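Local coordinates for immune protein (Enterobacter cloacae, PDB 6D7Y) that probably protects the cell from contact-dependent growth inhibition by binding and neutralising the toxic C-terminal tip of a CdiA protein, at residues E3-I8 / K110-F115; E114-M119 / R144-N149. All coordinates share one frame; numbering follows the deposited sequence.

Contact 1: residues E3-I8 / K110-F115; sequences ELFEVI and KVMLEF
Along residues 3-8 of strand 3-10 the contact begins at Phe5, whose CB points toward helix 105-126. Its CG lies anti to the carbonyl carbon (chi1 -65°), and the terminal methyl of the selenomethionine at position 112 comes in against the root of the side chain, Met112 CE lying 3.5 Å from Phe5 CB. The two side chains cross at about a right angle, and the ring of Phe105, earlier on the same helix, meets the Phe5 ring edge-to-face. Glu6 directs its CB away from the helix, and its OE2 accepts a hydrogen bond from the backbone N of Ala138; toward the helix it offers its backbone, with Glu6 O 3.6 Å from Met112 CE. Helix and strand segments run nearly parallel, 9° between their directions and 10.0 Å between their axes, and this part of helix 105-126 runs along strand 3-10, an inner strand of the antiparallel sheet flanked by strands 93-102 and 130-135. Val7 then splits its two methyls between two helix residues one turn apart. CG1 passes alongside the selenium, Val7 CG1 to Met112 SE being 3.8 Å, and also touches Phe115 CG and CB. CG2 sits over one face of that ring in a CH-pi contact, 3.9 Å from Val7 CG2 to the Phe115 ring centroid and displaced toward the rim atoms CD1 and CE1.

Contact 2: residues E114-M119 / R144-N149; sequences EFQKYM and RFFTNN
Gln116 lays its CB over the centre of one face of the Phe146 ring, a CH-pi contact with Gln116 CB 3.8 Å from the Phe146 ring centroid and 10° off the ring normal. Its CG is anti to the backbone N (chi1 -174°) and the chain stays extended, so the side chain slides along Phe146 in the direction opposite to the ring's own and carries the amide past Phe146 CB. There Gln116 NE2 donates a nearly straight hydrogen bond of 3.0 Å to Asn148 O. The acceptor lies in the Gln116 amide plane, and the N-H meets a lone pair of the carbonyl in the carbonyl plane, which would favour this rotation of the amide. Phe146 belongs to a classic beta bulge: it and Phe145 both face Gly133 of the neighbouring strand 130-135, and the chain turns a corner at Phe145. With CG in the crowded position between backbone N and carbonyl carbon (chi1 68°), the Phe146 ring reaches under the helix. Selenomethionine Met119, one turn on from Phe115, brings its selenium to the ring edge in a Met-aromatic contact, Met119 SE being 3.8 Å from Phe146 CZ. Beyond the ring, Asn148 OD1 accepts from Phe131 N and ND2 donates to Asn130 OD1, bonds that, with the backbone pairing of Asn148 to Phe131, probably help to position the carbonyl.

How the contacts relate
Both contacts pack helix 105-126 against the same antiparallel sheet, and their centres are 8 Å apart. Contact 1 is wholly buried and apolar, joining the helix to a strand inside the sheet. Contact 2, one turn further along, reaches strand 144-147 near the sheet's edge; it is only partly buried and adds a side-chain-to-backbone hydrogen bond at its more exposed end. Phe115 takes part in both, chiefly through its ring face in contact 1 and through CB in contact 2. The two also meet directly: Met112 CG lies 3.6 Å from Phe145 CG, and the rings of Phe5 and Phe145 touch, so the two apolar contacts adjoin beneath the helix.

Contact 1: residues E3-I8 / K110-F115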
loop_
_atom_site.group_PDB
_atom_site.type_symbol
_atom_site.label_atom_id
_atom_site.label_comp_id
_atom_site.label_asym_id
_atom_site.label_seq_id
_atom_site.Cartn_x
_atom_site.Cartn_y
_atom_site.Cartn_z
ATOM N N GLU B 3 10.563 -7.444 -12.129
ATOM C CA GLU B 3 9.689 -8.184 -11.210
ATOM C C GLU B 3 8.744 -7.246 -10.514
ATOM O O GLU B 3 9.063 -6.073 -10.321
ATOM C CB GLU B 3 10.553 -8.828 -10.131
ATOM C CG GLU B 3 11.567 -9.842 -10.605
ATOM C CD GLU B 3 11.001 -11.226 -10.869
ATOM O OE1 GLU B 3 9.756 -11.427 -10.814
ATOM O OE2 GLU B 3 11.829 -12.142 -11.137
ATOM N N LEU B 4 7.590 -7.778 -10.110
ATOM C CA LEU B 4 6.615 -7.011 -9.391
ATOM C C LEU B 4 6.900 -7.185 -7.886
ATOM O O LEU B 4 6.973 -8.335 -7.391
ATOM C CB LEU B 4 5.203 -7.488 -9.698
ATOM C CG LEU B 4 4.086 -6.649 -9.064
ATOM C CD1 LEU B 4 4.177 -5.173 -9.416
ATOM C CD2 LEU B 4 2.741 -7.197 -9.524
ATOM N N PHE B 5 7.065 -6.056 -7.196
ATOM C CA PHE B 5 7.308 -6.051 -5.753
ATOM C C PHE B 5 6.145 -5.399 -5.039
ATOM O O PHE B 5 5.334 -4.709 -5.651
ATOM C CB PHE B 5 8.610 -5.346 -5.406
ATOM C CG PHE B 5 9.834 -6.038 -5.942
ATOM C CD1 PHE B 5 10.461 -7.034 -5.226
ATOM C CD2 PHE B 5 10.324 -5.719 -7.193
ATOM C CE1 PHE B 5 11.561 -7.719 -5.729
ATOM C CE2 PHE B 5 11.440 -6.383 -7.691
ATOM C CZ PHE B 5 12.062 -7.375 -6.970
ATOM N N GLU B 6 6.023 -5.640 -3.737
ATOM C CA GLU B 6 4.964 -4.988 -3.029
ATOM C C GLU B 6 5.265 -4.826 -1.543
ATOM O O GLU B 6 6.081 -5.545 -0.985
ATOM C CB GLU B 6 3.595 -5.680 -3.227
ATOM C CG GLU B 6 3.366 -6.917 -2.427
ATOM C CD GLU B 6 2.007 -7.603 -2.666
ATOM O OE1 GLU B 6 0.999 -6.974 -3.084
ATOM O OE2 GLU B 6 1.959 -8.817 -2.406
ATOM N N VAL B 7 4.648 -3.809 -0.964
ATOM C CA VAL B 7 4.715 -3.567 0.477
ATOM C C VAL B 7 3.268 -3.542 0.938
ATOM O O VAL B 7 2.376 -3.072 0.223
ATOM C CB VAL B 7 5.489 -2.302 0.902
ATOM C CG1 VAL B 7 6.941 -2.392 0.466
ATOM C CG2 VAL B 7 4.833 -1.034 0.382
ATOM N N ILE B 8 3.040 -4.039 2.156
ATOM C CA ILE B 8 1.709 -4.152 2.696
ATOM C C ILE B 8 1.588 -3.627 4.124
ATOM O O ILE B 8 2.461 -3.912 4.966
ATOM C CB ILE B 8 1.312 -5.661 2.826
ATOM C CG1 ILE B 8 1.420 -6.429 1.496
ATOM C CG2 ILE B 8 -0.096 -5.816 3.391
ATOM C CD1 ILE B 8 0.442 -6.049 0.459
ATOM N N LYS B 110 17.024 -1.625 -2.235
ATOM C CA LYS B 110 17.257 -0.262 -1.731
ATOM C C LYS B 110 15.934 0.426 -1.430
ATOM O O LYS B 110 15.778 1.041 -0.365
ATOM C CB LYS B 110 18.108 0.528 -2.726
ATOM C CG LYS B 110 19.506 -0.048 -2.865
ATOM C CD LYS B 110 20.329 0.689 -3.917
ATOM C CE LYS B 110 21.756 0.160 -3.972
ATOM N NZ LYS B 110 22.503 0.775 -5.102
ATOM N N VAL B 111 14.971 0.262 -2.341
ATOM C CA VAL B 111 13.615 0.812 -2.191
ATOM C C VAL B 111 12.924 0.172 -0.986
ATOM O O VAL B 111 12.251 0.849 -0.191
ATOM C CB VAL B 111 12.786 0.566 -3.476
ATOM C CG1 VAL B 111 11.320 0.936 -3.281
ATOM C CG2 VAL B 111 13.387 1.345 -4.632
HETATM N N MSE B 112 13.120 -1.131 -0.826
HETATM C CA MSE B 112 12.523 -1.843 0.299
HETATM C C MSE B 112 12.977 -1.308 1.638
HETATM O O MSE B 112 12.160 -1.155 2.557
HETATM C CB MSE B 112 12.836 -3.336 0.184
HETATM C CG MSE B 112 12.074 -3.945 -0.981
HETATM SE SE MSE B 112 10.199 -4.168 -0.422
HETATM C CE MSE B 112 9.463 -4.824 -2.093
ATOM N N LEU B 113 14.277 -1.054 1.785
ATOM C CA LEU B 113 14.805 -0.519 3.042
ATOM C C LEU B 113 14.256 0.874 3.327
ATOM O O LEU B 113 14.013 1.221 4.486
ATOM C CB LEU B 113 16.332 -0.564 3.106
ATOM C CG LEU B 113 16.978 -1.947 3.279
ATOM C CD1 LEU B 113 18.488 -1.806 3.321
ATOM C CD2 LEU B 113 16.506 -2.640 4.553
ATOM N N GLU B 114 14.029 1.660 2.282
ATOM C CA GLU B 114 13.427 2.978 2.457
ATOM C C GLU B 114 11.970 2.819 2.883
ATOM O O GLU B 114 11.505 3.555 3.753
ATOM C CB GLU B 114 13.569 3.839 1.198
ATOM C CG GLU B 114 15.004 4.240 0.881
ATOM C CD GLU B 114 15.665 5.160 1.913
ATOM O OE1 GLU B 114 16.836 5.536 1.683
ATOM O OE2 GLU B 114 15.057 5.524 2.950
ATOM N N PHE B 115 11.250 1.852 2.298
ATOM C CA PHE B 115 9.869 1.601 2.728
ATOM C C PHE B 115 9.821 1.156 4.178
ATOM O O PHE B 115 8.942 1.589 4.933
ATOM C CB PHE B 115 9.161 0.549 1.869
ATOM C CG PHE B 115 8.400 1.115 0.710
ATOM C CD1 PHE B 115 7.206 1.790 0.935
ATOM C CD2 PHE B 115 8.823 0.921 -0.587
ATOM C CE1 PHE B 115 6.464 2.304 -0.114
ATOM C CE2 PHE B 115 8.079 1.419 -1.647
ATOM C CZ PHE B 115 6.896 2.112 -1.410
#

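Contact 2: residues E114-M119 / R144-N149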
loop_
_atom_site.group_PDB
_atom_site.type_symbol
_atom_site.label_atom_id
_atom_site.label_comp_id
_atom_site.label_asym_id
_atom_site.label_seq_id
_atom_site.Cartn_x
_atom_site.Cartn_y
_atom_site.Cartn_z
ATOM N N GLU B 114 14.029 1.660 2.282
ATOM C CA GLU B 114 13.427 2.978 2.457
ATOM C C GLU B 114 11.970 2.819 2.883
ATOM O O GLU B 114 11.505 3.555 3.753
ATOM C CB GLU B 114 13.569 3.839 1.198
ATOM C CG GLU B 114 15.004 4.240 0.881
ATOM C CD GLU B 114 15.665 5.160 1.913
ATOM O OE1 GLU B 114 16.836 5.536 1.683
ATOM O OE2 GLU B 114 15.057 5.524 2.950
ATOM N N PHE B 115 11.250 1.852 2.298
ATOM C CA PHE B 115 9.869 1.601 2.728
ATOM C C PHE B 115 9.821 1.156 4.178
ATOM O O PHE B 115 8.942 1.589 4.933
ATOM C CB PHE B 115 9.161 0.549 1.869
ATOM C CG PHE B 115 8.400 1.115 0.710
ATOM C CD1 PHE B 115 7.206 1.790 0.935
ATOM C CD2 PHE B 115 8.823 0.921 -0.587
ATOM C CE1 PHE B 115 6.464 2.304 -0.114
ATOM C CE2 PHE B 115 8.079 1.419 -1.647
ATOM C CZ PHE B 115 6.896 2.112 -1.410
ATOM N N GLN B 116 10.750 0.272 4.562
ATOM C CA GLN B 116 10.798 -0.211 5.958
ATOM C C GLN B 116 10.901 0.968 6.939
ATOM O O GLN B 116 10.202 1.013 7.963
ATOM C CB GLN B 116 11.967 -1.197 6.190
ATOM C CG GLN B 116 11.933 -1.829 7.595
ATOM C CD GLN B 116 13.114 -2.736 7.915
ATOM O OE1 GLN B 116 14.239 -2.486 7.480
ATOM N NE2 GLN B 116 12.867 -3.790 8.723
ATOM N N LYS B 117 11.793 1.905 6.636
ATOM C CA LYS B 117 11.978 3.092 7.481
ATOM C C LYS B 117 10.719 3.952 7.543
ATOM O O LYS B 117 10.283 4.366 8.629
ATOM C CB LYS B 117 13.125 3.956 6.956
ATOM C CG LYS B 117 14.497 3.316 7.006
ATOM C CD LYS B 117 15.512 4.235 6.335
ATOM C CE LYS B 117 16.904 3.630 6.304
ATOM N NZ LYS B 117 17.412 3.398 7.682
ATOM N N TYR B 118 10.168 4.246 6.367
ATOM C CA TYR B 118 8.947 5.030 6.233
ATOM C C TYR B 118 7.767 4.445 7.006
ATOM O O TYR B 118 7.110 5.153 7.776
ATOM C CB TYR B 118 8.560 5.195 4.752
ATOM C CG TYR B 118 7.181 5.791 4.590
ATOM C CD1 TYR B 118 6.930 7.103 4.971
ATOM C CD2 TYR B 118 6.129 5.041 4.081
ATOM C CE1 TYR B 118 5.668 7.657 4.857
ATOM C CE2 TYR B 118 4.861 5.587 3.956
ATOM C CZ TYR B 118 4.639 6.897 4.345
ATOM O OH TYR B 118 3.388 7.460 4.239
HETATM N N MSE B 119 7.525 3.152 6.824
HETATM C CA MSE B 119 6.396 2.456 7.471
HETATM C C MSE B 119 6.579 2.376 8.953
HETATM O O MSE B 119 5.638 2.615 9.714
HETATM C CB MSE B 119 6.234 1.052 6.863
HETATM C CG MSE B 119 5.787 1.154 5.411
HETATM SE SE MSE B 119 6.012 -0.566 4.472
HETATM C CE MSE B 119 4.093 -0.974 4.384
ATOM N N ARG B 144 10.514 -12.167 1.224
ATOM C CA ARG B 144 10.448 -10.842 1.780
ATOM C C ARG B 144 11.827 -10.208 1.961
ATOM O O ARG B 144 12.846 -10.900 2.113
ATOM C CB ARG B 144 9.756 -10.829 3.151
ATOM C CG ARG B 144 8.273 -11.107 3.108
ATOM C CD ARG B 144 7.661 -11.028 4.513
ATOM N NE ARG B 144 6.277 -11.465 4.506
ATOM C CZ ARG B 144 5.535 -11.618 5.603
ATOM N NH1 ARG B 144 4.303 -12.087 5.499
ATOM N NH2 ARG B 144 6.042 -11.346 6.799
ATOM N N PHE B 145 11.823 -8.884 1.932
ATOM C CA PHE B 145 13.000 -8.038 2.221
ATOM C C PHE B 145 12.909 -7.581 3.676
ATOM O O PHE B 145 13.938 -7.285 4.312
ATOM C CB PHE B 145 13.096 -6.833 1.313
ATOM C CG PHE B 145 13.548 -7.158 -0.073
ATOM C CD1 PHE B 145 12.637 -7.582 -1.040
ATOM C CD2 PHE B 145 14.878 -7.036 -0.420
ATOM C CE1 PHE B 145 13.051 -7.882 -2.329
ATOM C CE2 PHE B 145 15.300 -7.326 -1.722
ATOM C CZ PHE B 145 14.391 -7.736 -2.666
ATOM N N PHE B 146 11.696 -7.470 4.191
ATOM C CA PHE B 146 11.531 -7.110 5.603
ATOM C C PHE B 146 10.147 -7.446 6.153
ATOM O O PHE B 146 9.186 -7.570 5.418
ATOM C CB PHE B 146 11.801 -5.583 5.825
ATOM C CG PHE B 146 10.776 -4.691 5.200
ATOM C CD1 PHE B 146 10.916 -4.267 3.880
ATOM C CD2 PHE B 146 9.642 -4.308 5.905
ATOM C CE1 PHE B 146 9.960 -3.445 3.295
ATOM C CE2 PHE B 146 8.681 -3.498 5.322
ATOM C CZ PHE B 146 8.834 -3.069 4.006
ATOM N N THR B 147 10.069 -7.594 7.485
ATOM C CA THR B 147 8.808 -7.786 8.154
ATOM C C THR B 147 8.947 -6.936 9.414
ATOM O O THR B 147 9.859 -7.157 10.207
ATOM C CB THR B 147 8.519 -9.230 8.575
ATOM O OG1 THR B 147 8.516 -10.069 7.433
ATOM C CG2 THR B 147 7.144 -9.306 9.268
ATOM N N ASN B 148 8.067 -5.955 9.566
ATOM C CA ASN B 148 8.115 -5.017 10.692
ATOM C C ASN B 148 9.520 -4.420 10.831
ATOM O O ASN B 148 10.059 -3.927 9.848
ATOM C CB ASN B 148 7.620 -5.695 11.972
ATOM C CG ASN B 148 6.178 -6.101 11.868
ATOM O OD1 ASN B 148 5.388 -5.422 11.210
ATOM N ND2 ASN B 148 5.805 -7.184 12.543
ATOM N N ASN B 149 10.129 -4.544 12.009
ATOM C CA ASN B 149 11.462 -4.001 12.244
ATOM C C ASN B 149 12.586 -5.028 12.030
ATOM O O ASN B 149 13.697 -4.819 12.502
ATOM C CB ASN B 149 11.533 -3.407 13.660
ATOM C CG ASN B 149 11.228 -4.437 14.779
ATOM O OD1 ASN B 149 10.709 -5.541 14.528
ATOM N ND2 ASN B 149 11.525 -4.055 16.023
#